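Local atomic coordinates of LPXTG-motif cell wall anchor domain protein (PDB entry 5U5O), a protein that probably mediates adhesion as a giant, cell-wall-anchored surface protein built of Ig-like domains, here two of them carrying intramolecular covalent cross-links. Residues P166-T178 with L211-L224. Sequence-based numbering, arbitrary orientation.
Sequences PQFGSLKLTKTVT and LKEGEEKTVEGIPL
Lys-172 sets CG anti to its N (chi1 -176°) and bends at chi3, which brings CE and NZ to Glu-216, while Glu-216 places CG between N and carbonyl carbon (chi1 60°) and then runs straight. The two side chains cross obliquely, with Glu-216 OE2 3.4 Å from Lys-172 CE. The salt bridge, Lys-172 NZ to Glu-216 OE2, is long at 3.5 Å. A water joins Glu-216 OE1 to Thr-174 OG1. On this same face Thr-218 OG1 lies 3.6 Å from Lys-172 CG.

The strands pair antiparallel by paired backbone bonds, Gly-169 with Ile-222, Leu-171 with Val-219 and Leu-173 with Lys-217. Gly-169 is opposed by two residues, Gly-221 and Ile-222, a G1 beta bulge, with Gly-221 at positive phi. There Ile-222 N reaches Gly-169 O at 2.9 Å from above the carbonyl plane. Ile-222 CD1 packs 3.8 Å from Leu-171 CB, and Leu-211 CD1 lies 4.1 Å from Leu-173 CG. These aliphatic groups face the domain interior, where Leu-171 touches the disulfide residue Cys-228 and Ile-222 touches its partner Cys-200.

Within the type II turn 212-215, Gly-214 N donates to Lys-175 O (2.7 Å). The Glu-213 side chain crosses that of Val-177 at about a right angle, with Glu-213 CD 3.5 Å from Val-177 CB. Its OE1 is paired with Arg-189, and a water links OE2 to Val-177 N.

Lys-175 NZ is covalently linked to Asn-288 CG, an isopeptide cross-link. Strand 168-178 is thus hydrogen-bonded to 216-223 and tied covalently to 281-291, consistent with an adhesin domain that resists pulling.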
ATOM      1  N   PRO A 166      -0.022  -2.397  -0.130  1.00 17.46           N
ATOM      2  CA  PRO A 166      -0.751  -3.039  -1.231  1.00 16.72           C
ATOM      3  C   PRO A 166      -0.186  -4.418  -1.539  1.00 17.83           C
ATOM      4  O   PRO A 166       0.986  -4.683  -1.284  1.00 20.46           O
ATOM      5  CB  PRO A 166      -0.494  -2.103  -2.406  1.00 16.61           C
ATOM      6  CG  PRO A 166       0.843  -1.524  -2.110  1.00 17.51           C
ATOM      7  CD  PRO A 166       0.928  -1.376  -0.617  1.00 17.33           C
ATOM      8  N   GLN A 167      -1.028  -5.278  -2.106  1.00 19.10           N
ATOM      9  CA  GLN A 167      -0.569  -6.534  -2.696  1.00 19.92           C
ATOM     10  C   GLN A 167      -0.326  -6.302  -4.183  1.00 18.05           C
ATOM     11  O   GLN A 167      -0.699  -5.260  -4.730  1.00 18.26           O
ATOM     12  CB  GLN A 167      -1.582  -7.668  -2.481  1.00 22.60           C
ATOM     13  CG  GLN A 167      -2.121  -7.790  -1.061  1.00 28.89           C
ATOM     14  CD  GLN A 167      -1.045  -7.722   0.007  1.00 31.52           C
ATOM     15  OE1 GLN A 167      -1.108  -6.892   0.921  1.00 37.98           O
ATOM     16  NE2 GLN A 167      -0.046  -8.586  -0.105  1.00 30.41           N
ATOM     17  N   PHE A 168       0.326  -7.270  -4.819  1.00 18.04           N
ATOM     18  CA  PHE A 168       0.732  -7.154  -6.218  1.00 16.99           C
ATOM     19  C   PHE A 168       0.361  -8.394  -7.012  1.00 17.54           C
ATOM     20  O   PHE A 168       0.232  -9.496  -6.473  1.00 19.74           O
ATOM     21  CB  PHE A 168       2.242  -6.902  -6.332  1.00 16.30           C
ATOM     22  CG  PHE A 168       2.677  -5.627  -5.666  1.00 16.22           C
ATOM     23  CD1 PHE A 168       2.625  -4.424  -6.363  1.00 16.64           C
ATOM     24  CD2 PHE A 168       3.069  -5.611  -4.337  1.00 16.22           C
ATOM     25  CE1 PHE A 168       2.967  -3.234  -5.760  1.00 17.29           C
ATOM     26  CE2 PHE A 168       3.431  -4.425  -3.728  1.00 18.36           C
ATOM     27  CZ  PHE A 168       3.375  -3.234  -4.444  1.00 18.74           C
ATOM     28  N   GLY A 169       0.200  -8.174  -8.307  1.00 17.17           N
ATOM     29  CA  GLY A 169      -0.004  -9.232  -9.280  1.00 16.73           C
ATOM     30  C   GLY A 169       1.250  -9.514 -10.085  1.00 15.86           C
ATOM     31  O   GLY A 169       2.341  -8.994  -9.768  1.00 16.33           O
ATOM     32  N   SER A 170       1.078 -10.322 -11.149  1.00 16.00           N
ATOM     33  CA  SER A 170       2.204 -10.691 -11.997  1.00 16.44           C
ATOM     34  C   SER A 170       1.702 -11.050 -13.385  1.00 16.56           C
ATOM     35  O   SER A 170       0.504 -11.319 -13.591  1.00 15.81           O
ATOM     36  CB  SER A 170       2.958 -11.889 -11.430  1.00 16.12           C
ATOM     37  OG  SER A 170       2.140 -13.065 -11.388  1.00 18.34           O
ATOM     38  N   LEU A 171       2.640 -11.069 -14.314  1.00 16.03           N
ATOM     39  CA  LEU A 171       2.375 -11.415 -15.698  1.00 15.01           C
ATOM     40  C   LEU A 171       3.402 -12.406 -16.162  1.00 14.87           C
ATOM     41  O   LEU A 171       4.595 -12.103 -16.236  1.00 17.24           O
ATOM     42  CB  LEU A 171       2.405 -10.168 -16.563  1.00 14.36           C
ATOM     43  CG  LEU A 171       2.169 -10.344 -18.070  1.00 14.52           C
ATOM     44  CD1 LEU A 171       0.879 -11.066 -18.432  1.00 12.53           C
ATOM     45  CD2 LEU A 171       2.190  -8.961 -18.691  1.00 17.19           C
ATOM     46  N   LYS A 172       2.920 -13.594 -16.541  1.00 13.97           N
ATOM     47  CA  LYS A 172       3.741 -14.615 -17.156  1.00 13.75           C
ATOM     48  C   LYS A 172       3.476 -14.577 -18.643  1.00 14.27           C
ATOM     49  O   LYS A 172       2.310 -14.527 -19.063  1.00 16.13           O
ATOM     50  CB  LYS A 172       3.411 -16.006 -16.616  1.00 15.42           C
ATOM     51  CG  LYS A 172       4.313 -17.104 -17.167  1.00 18.02           C
ATOM     52  CD  LYS A 172       3.801 -18.501 -16.861  1.00 20.64           C
ATOM     53  CE  LYS A 172       3.846 -18.801 -15.379  1.00 26.21           C
ATOM     54  NZ  LYS A 172       3.650 -20.248 -15.103  1.00 31.25           N
ATOM     55  N   LEU A 173       4.520 -14.676 -19.433  1.00 14.13           N
ATOM     56  CA  LEU A 173       4.421 -14.713 -20.896  1.00 11.98           C
ATOM     57  C   LEU A 173       5.154 -15.947 -21.341  1.00 10.99           C
ATOM     58  O   LEU A 173       6.299 -16.160 -20.998  1.00 12.82           O
ATOM     59  CB  LEU A 173       5.085 -13.462 -21.506  1.00 11.94           C
ATOM     60  CG  LEU A 173       5.067 -13.417 -23.043  1.00 11.64           C
ATOM     61  CD1 LEU A 173       3.647 -13.404 -23.628  1.00 11.27           C
ATOM     62  CD2 LEU A 173       5.891 -12.225 -23.519  1.00 12.51           C
ATOM     63  N   THR A 174       4.488 -16.749 -22.177  1.00 11.55           N
ATOM     64  CA  THR A 174       5.035 -17.964 -22.796  1.00 12.41           C
ATOM     65  C   THR A 174       4.991 -17.774 -24.315  1.00 12.28           C
ATOM     66  O   THR A 174       4.022 -17.206 -24.832  1.00 13.25           O
ATOM     67  CB  THR A 174       4.195 -19.196 -22.404  1.00 13.95           C
ATOM     68  OG1 THR A 174       4.211 -19.349 -20.985  1.00 15.30           O
ATOM     69  CG2 THR A 174       4.722 -20.490 -23.025  1.00 14.48           C
ATOM     70  N   LYS A 175       6.041 -18.212 -24.996  1.00 12.43           N
ATOM     71  CA  LYS A 175       6.089 -18.161 -26.469  1.00 11.31           C
ATOM     72  C   LYS A 175       5.831 -19.531 -27.066  1.00 12.40           C
ATOM     73  O   LYS A 175       6.456 -20.504 -26.668  1.00 14.21           O
ATOM     74  CB  LYS A 175       7.456 -17.691 -26.984  1.00 11.53           C
ATOM     75  CG  LYS A 175       7.503 -17.418 -28.492  1.00 12.44           C
ATOM     76  CD  LYS A 175       6.540 -16.306 -28.861  1.00 13.62           C
ATOM     77  CE  LYS A 175       6.746 -15.619 -30.186  1.00 14.25           C
ATOM     78  NZ  LYS A 175       6.359 -16.458 -31.347  1.00 14.87           N
ATOM     79  N   THR A 176       4.908 -19.608 -28.037  1.00 11.68           N
ATOM     80  CA  THR A 176       4.701 -20.831 -28.853  1.00 11.95           C
ATOM     81  C   THR A 176       4.875 -20.449 -30.306  1.00 12.01           C
ATOM     82  O   THR A 176       4.875 -19.277 -30.681  1.00 12.25           O
ATOM     83  CB  THR A 176       3.314 -21.460 -28.618  1.00 12.51           C
ATOM     84  OG1 THR A 176       2.320 -20.492 -28.912  1.00 13.52           O
ATOM     85  CG2 THR A 176       3.177 -21.880 -27.159  1.00 12.30           C
ATOM     86  N   VAL A 177       4.941 -21.487 -31.159  1.00 12.22           N
ATOM     87  CA  VAL A 177       5.204 -21.316 -32.597  1.00 11.05           C
ATOM     88  C   VAL A 177       4.400 -22.362 -33.386  1.00 10.86           C
ATOM     89  O   VAL A 177       4.393 -23.508 -32.991  1.00 13.06           O
ATOM     90  CB  VAL A 177       6.712 -21.507 -32.933  1.00 11.40           C
ATOM     91  CG1 VAL A 177       6.983 -21.500 -34.435  1.00 12.97           C
ATOM     92  CG2 VAL A 177       7.562 -20.444 -32.254  1.00 11.08           C
ATOM     93  N   THR A 178       3.826 -21.921 -34.491  1.00 11.30           N
ATOM     94  CA  THR A 178       3.244 -22.850 -35.469  1.00 12.21           C
ATOM     95  C   THR A 178       3.665 -22.395 -36.845  1.00 13.19           C
ATOM     96  O   THR A 178       3.977 -21.235 -37.070  1.00 13.64           O
ATOM     97  CB  THR A 178       1.698 -22.899 -35.376  1.00 13.74           C
ATOM     98  OG1 THR A 178       1.151 -21.608 -35.657  1.00 15.23           O
ATOM     99  CG2 THR A 178       1.251 -23.371 -34.022  1.00 14.32           C
ATOM    100  N   LEU A 211      12.562 -14.755 -25.541  1.00 11.62           N
ATOM    101  CA  LEU A 211      12.074 -16.104 -25.305  1.00 12.02           C
ATOM    102  C   LEU A 211      12.331 -16.955 -26.527  1.00 12.76           C
ATOM    103  O   LEU A 211      12.013 -16.557 -27.651  1.00 14.34           O
ATOM    104  CB  LEU A 211      10.564 -16.105 -25.057  1.00 11.27           C
ATOM    105  CG  LEU A 211      10.086 -15.323 -23.834  1.00 12.35           C
ATOM    106  CD1 LEU A 211       8.562 -15.315 -23.823  1.00 12.00           C
ATOM    107  CD2 LEU A 211      10.611 -15.927 -22.546  1.00 13.20           C
ATOM    108  N   LYS A 212      12.925 -18.115 -26.307  1.00 13.47           N
ATOM    109  CA  LYS A 212      12.858 -19.171 -27.321  1.00 13.66           C
ATOM    110  C   LYS A 212      11.481 -19.850 -27.274  1.00 12.89           C
ATOM    111  O   LYS A 212      10.685 -19.688 -26.351  1.00 15.29           O
ATOM    112  CB  LYS A 212      13.987 -20.194 -27.152  1.00 13.32           C
ATOM    113  CG  LYS A 212      15.362 -19.547 -27.264  1.00 16.48           C
ATOM    114  CD  LYS A 212      16.511 -20.530 -27.314  1.00 18.99           C
ATOM    115  CE  LYS A 212      17.807 -19.808 -27.647  1.00 22.93           C
ATOM    116  NZ  LYS A 212      18.104 -18.700 -26.700  1.00 29.09           N
ATOM    117  N   GLU A 213      11.170 -20.614 -28.314  1.00 13.36           N
ATOM    118  CA  GLU A 213       9.923 -21.354 -28.363  1.00 13.00           C
ATOM    119  C   GLU A 213       9.798 -22.207 -27.112  1.00 13.65           C
ATOM    120  O   GLU A 213      10.729 -22.934 -26.760  1.00 16.54           O
ATOM    121  CB  GLU A 213       9.886 -22.216 -29.621  1.00 12.86           C
ATOM    122  CG  GLU A 213       8.637 -23.063 -29.760  1.00 12.67           C
ATOM    123  CD  GLU A 213       8.578 -23.854 -31.060  1.00 13.38           C
ATOM    124  OE1 GLU A 213       9.444 -23.685 -31.938  1.00 16.09           O
ATOM    125  OE2 GLU A 213       7.611 -24.631 -31.220  1.00 15.81           O
ATOM    126  N   GLY A 214       8.650 -22.098 -26.442  1.00 13.77           N
ATOM    127  CA  GLY A 214       8.373 -22.873 -25.239  1.00 14.98           C
ATOM    128  C   GLY A 214       8.851 -22.279 -23.922  1.00 15.85           C
ATOM    129  O   GLY A 214       8.508 -22.787 -22.850  1.00 17.95           O
ATOM    130  N   GLU A 215       9.646 -21.213 -23.987  1.00 14.47           N
ATOM    131  CA  GLU A 215      10.128 -20.535 -22.791  1.00 14.69           C
ATOM    132  C   GLU A 215       9.102 -19.564 -22.229  1.00 15.30           C
ATOM    133  O   GLU A 215       8.195 -19.118 -22.928  1.00 14.96           O
ATOM    134  CB  GLU A 215      11.453 -19.808 -23.079  1.00 14.86           C
ATOM    135  CG  GLU A 215      12.589 -20.759 -23.412  1.00 16.37           C
ATOM    136  CD  GLU A 215      13.948 -20.085 -23.510  1.00 19.87           C
ATOM    137  OE1 GLU A 215      14.029 -18.867 -23.810  1.00 20.73           O
ATOM    138  OE2 GLU A 215      14.956 -20.799 -23.328  1.00 26.30           O
ATOM    139  N   GLU A 216       9.264 -19.247 -20.943  1.00 14.93           N
ATOM    140  CA  GLU A 216       8.419 -18.287 -20.245  1.00 13.54           C
ATOM    141  C   GLU A 216       9.253 -17.260 -19.455  1.00 12.91           C
ATOM    142  O   GLU A 216      10.418 -17.500 -19.124  1.00 16.23           O
ATOM    143  CB  GLU A 216       7.435 -18.982 -19.303  1.00 13.60           C
ATOM    144  CG  GLU A 216       8.062 -19.831 -18.221  1.00 14.46           C
ATOM    145  CD  GLU A 216       7.040 -20.412 -17.273  1.00 19.67           C
ATOM    146  OE1 GLU A 216       6.345 -21.368 -17.663  1.00 27.56           O
ATOM    147  OE2 GLU A 216       6.951 -19.920 -16.126  1.00 24.64           O
ATOM    148  N   LYS A 217       8.640 -16.114 -19.173  1.00 12.91           N
ATOM    149  CA  LYS A 217       9.214 -15.060 -18.337  1.00 13.86           C
ATOM    150  C   LYS A 217       8.070 -14.511 -17.521  1.00 13.58           C
ATOM    151  O   LYS A 217       6.982 -14.275 -18.049  1.00 14.75           O
ATOM    152  CB  LYS A 217       9.779 -13.968 -19.249  1.00 16.84           C
ATOM    153  CG  LYS A 217      10.058 -12.619 -18.611  1.00 22.86           C
ATOM    154  CD  LYS A 217      11.415 -12.639 -17.999  1.00 27.99           C
ATOM    155  CE  LYS A 217      11.693 -11.314 -17.322  1.00 30.29           C
ATOM    156  NZ  LYS A 217      12.824 -11.495 -16.392  1.00 36.80           N
ATOM    157  N   THR A 218       8.318 -14.265 -16.239  1.00 14.62           N
ATOM    158  CA  THR A 218       7.341 -13.613 -15.380  1.00 14.29           C
ATOM    159  C   THR A 218       7.846 -12.248 -14.897  1.00 14.50           C
ATOM    160  O   THR A 218       8.991 -12.118 -14.412  1.00 19.61           O
ATOM    161  CB  THR A 218       6.989 -14.499 -14.181  1.00 15.85           C
ATOM    162  OG1 THR A 218       6.479 -15.745 -14.666  1.00 18.25           O
ATOM    163  CG2 THR A 218       5.920 -13.874 -13.327  1.00 16.94           C
ATOM    164  N   VAL A 219       7.009 -11.235 -15.047  1.00 13.94           N
ATOM    165  CA  VAL A 219       7.192  -9.928 -14.431  1.00 14.21           C
ATOM    166  C   VAL A 219       6.366  -9.900 -13.148  1.00 14.86           C
ATOM    167  O   VAL A 219       5.132 -10.055 -13.178  1.00 16.50           O
ATOM    168  CB  VAL A 219       6.760  -8.796 -15.378  1.00 14.23           C
ATOM    169  CG1 VAL A 219       6.838  -7.434 -14.700  1.00 13.75           C
ATOM    170  CG2 VAL A 219       7.587  -8.821 -16.653  1.00 15.36           C
ATOM    171  N   GLU A 220       7.060  -9.718 -12.023  1.00 16.26           N
ATOM    172  CA  GLU A 220       6.440  -9.708 -10.702  1.00 16.56           C
ATOM    173  C   GLU A 220       6.158  -8.289 -10.227  1.00 15.97           C
ATOM    174  O   GLU A 220       6.612  -7.314 -10.835  1.00 16.98           O
ATOM    175  CB  GLU A 220       7.382 -10.367  -9.687  1.00 19.10           C
ATOM    176  CG  GLU A 220       7.852 -11.777 -10.036  1.00 24.51           C
ATOM    177  CD  GLU A 220       6.850 -12.866  -9.698  1.00 29.53           C
ATOM    178  OE1 GLU A 220       5.777 -12.564  -9.134  1.00 33.12           O
ATOM    179  OE2 GLU A 220       7.148 -14.048  -9.987  1.00 35.09           O
ATOM    180  N   GLY A 221       5.422  -8.172  -9.125  1.00 16.38           N
ATOM    181  CA  GLY A 221       5.276  -6.868  -8.452  1.00 16.31           C
ATOM    182  C   GLY A 221       4.486  -5.821  -9.214  1.00 15.94           C
ATOM    183  O   GLY A 221       4.786  -4.621  -9.153  1.00 17.92           O
ATOM    184  N   ILE A 222       3.469  -6.282  -9.940  1.00 14.61           N
ATOM    185  CA  ILE A 222       2.641  -5.384 -10.729  1.00 14.32           C
ATOM    186  C   ILE A 222       1.478  -4.898  -9.846  1.00 15.94           C
ATOM    187  O   ILE A 222       0.730  -5.730  -9.317  1.00 17.66           O
ATOM    188  CB  ILE A 222       2.107  -6.065 -12.011  1.00 13.71           C
ATOM    189  CG1 ILE A 222       3.300  -6.559 -12.847  1.00 13.01           C
ATOM    190  CG2 ILE A 222       1.281  -5.061 -12.785  1.00 13.65           C
ATOM    191  CD1 ILE A 222       2.911  -7.388 -14.069  1.00 12.16           C
ATOM    192  N   PRO A 223       1.289  -3.563  -9.717  1.00 15.20           N
ATOM    193  CA  PRO A 223       0.154  -3.039  -8.952  1.00 15.00           C
ATOM    194  C   PRO A 223      -1.187  -3.618  -9.442  1.00 16.02           C
ATOM    195  O   PRO A 223      -1.408  -3.765 -10.639  1.00 18.11           O
ATOM    196  CB  PRO A 223       0.225  -1.536  -9.223  1.00 16.70           C
ATOM    197  CG  PRO A 223       1.669  -1.268  -9.458  1.00 15.32           C
ATOM    198  CD  PRO A 223       2.143  -2.479 -10.222  1.00 15.68           C
ATOM    199  N   LEU A 224      -2.067  -3.940  -8.509  1.00 16.92           N
ATOM    200  CA  LEU A 224      -3.377  -4.471  -8.824  1.00 16.72           C
ATOM    201  C   LEU A 224      -4.210  -3.425  -9.558  1.00 16.28           C
ATOM    202  O   LEU A 224      -4.367  -2.288  -9.118  1.00 19.37           O
ATOM    203  CB  LEU A 224      -4.048  -4.940  -7.550  1.00 17.72           C
ATOM    204  CG  LEU A 224      -3.364  -6.151  -6.899  1.00 18.80           C
ATOM    205  CD1 LEU A 224      -4.003  -6.426  -5.546  1.00 21.01           C
ATOM    206  CD2 LEU A 224      -3.414  -7.394  -7.785  1.00 19.98           C
TER
HETATM  207  O   HOH W   1      -1.459  -2.890  -5.794  1.00 19.77           O
HETATM  208  O   HOH W   2       4.314 -10.413  -7.848  1.00 24.24           O
HETATM  209  O   HOH W   3       4.841 -21.777 -19.944  1.00 27.52           O
HETATM  210  O   HOH W   4       5.400 -23.988 -29.692  1.00 15.74           O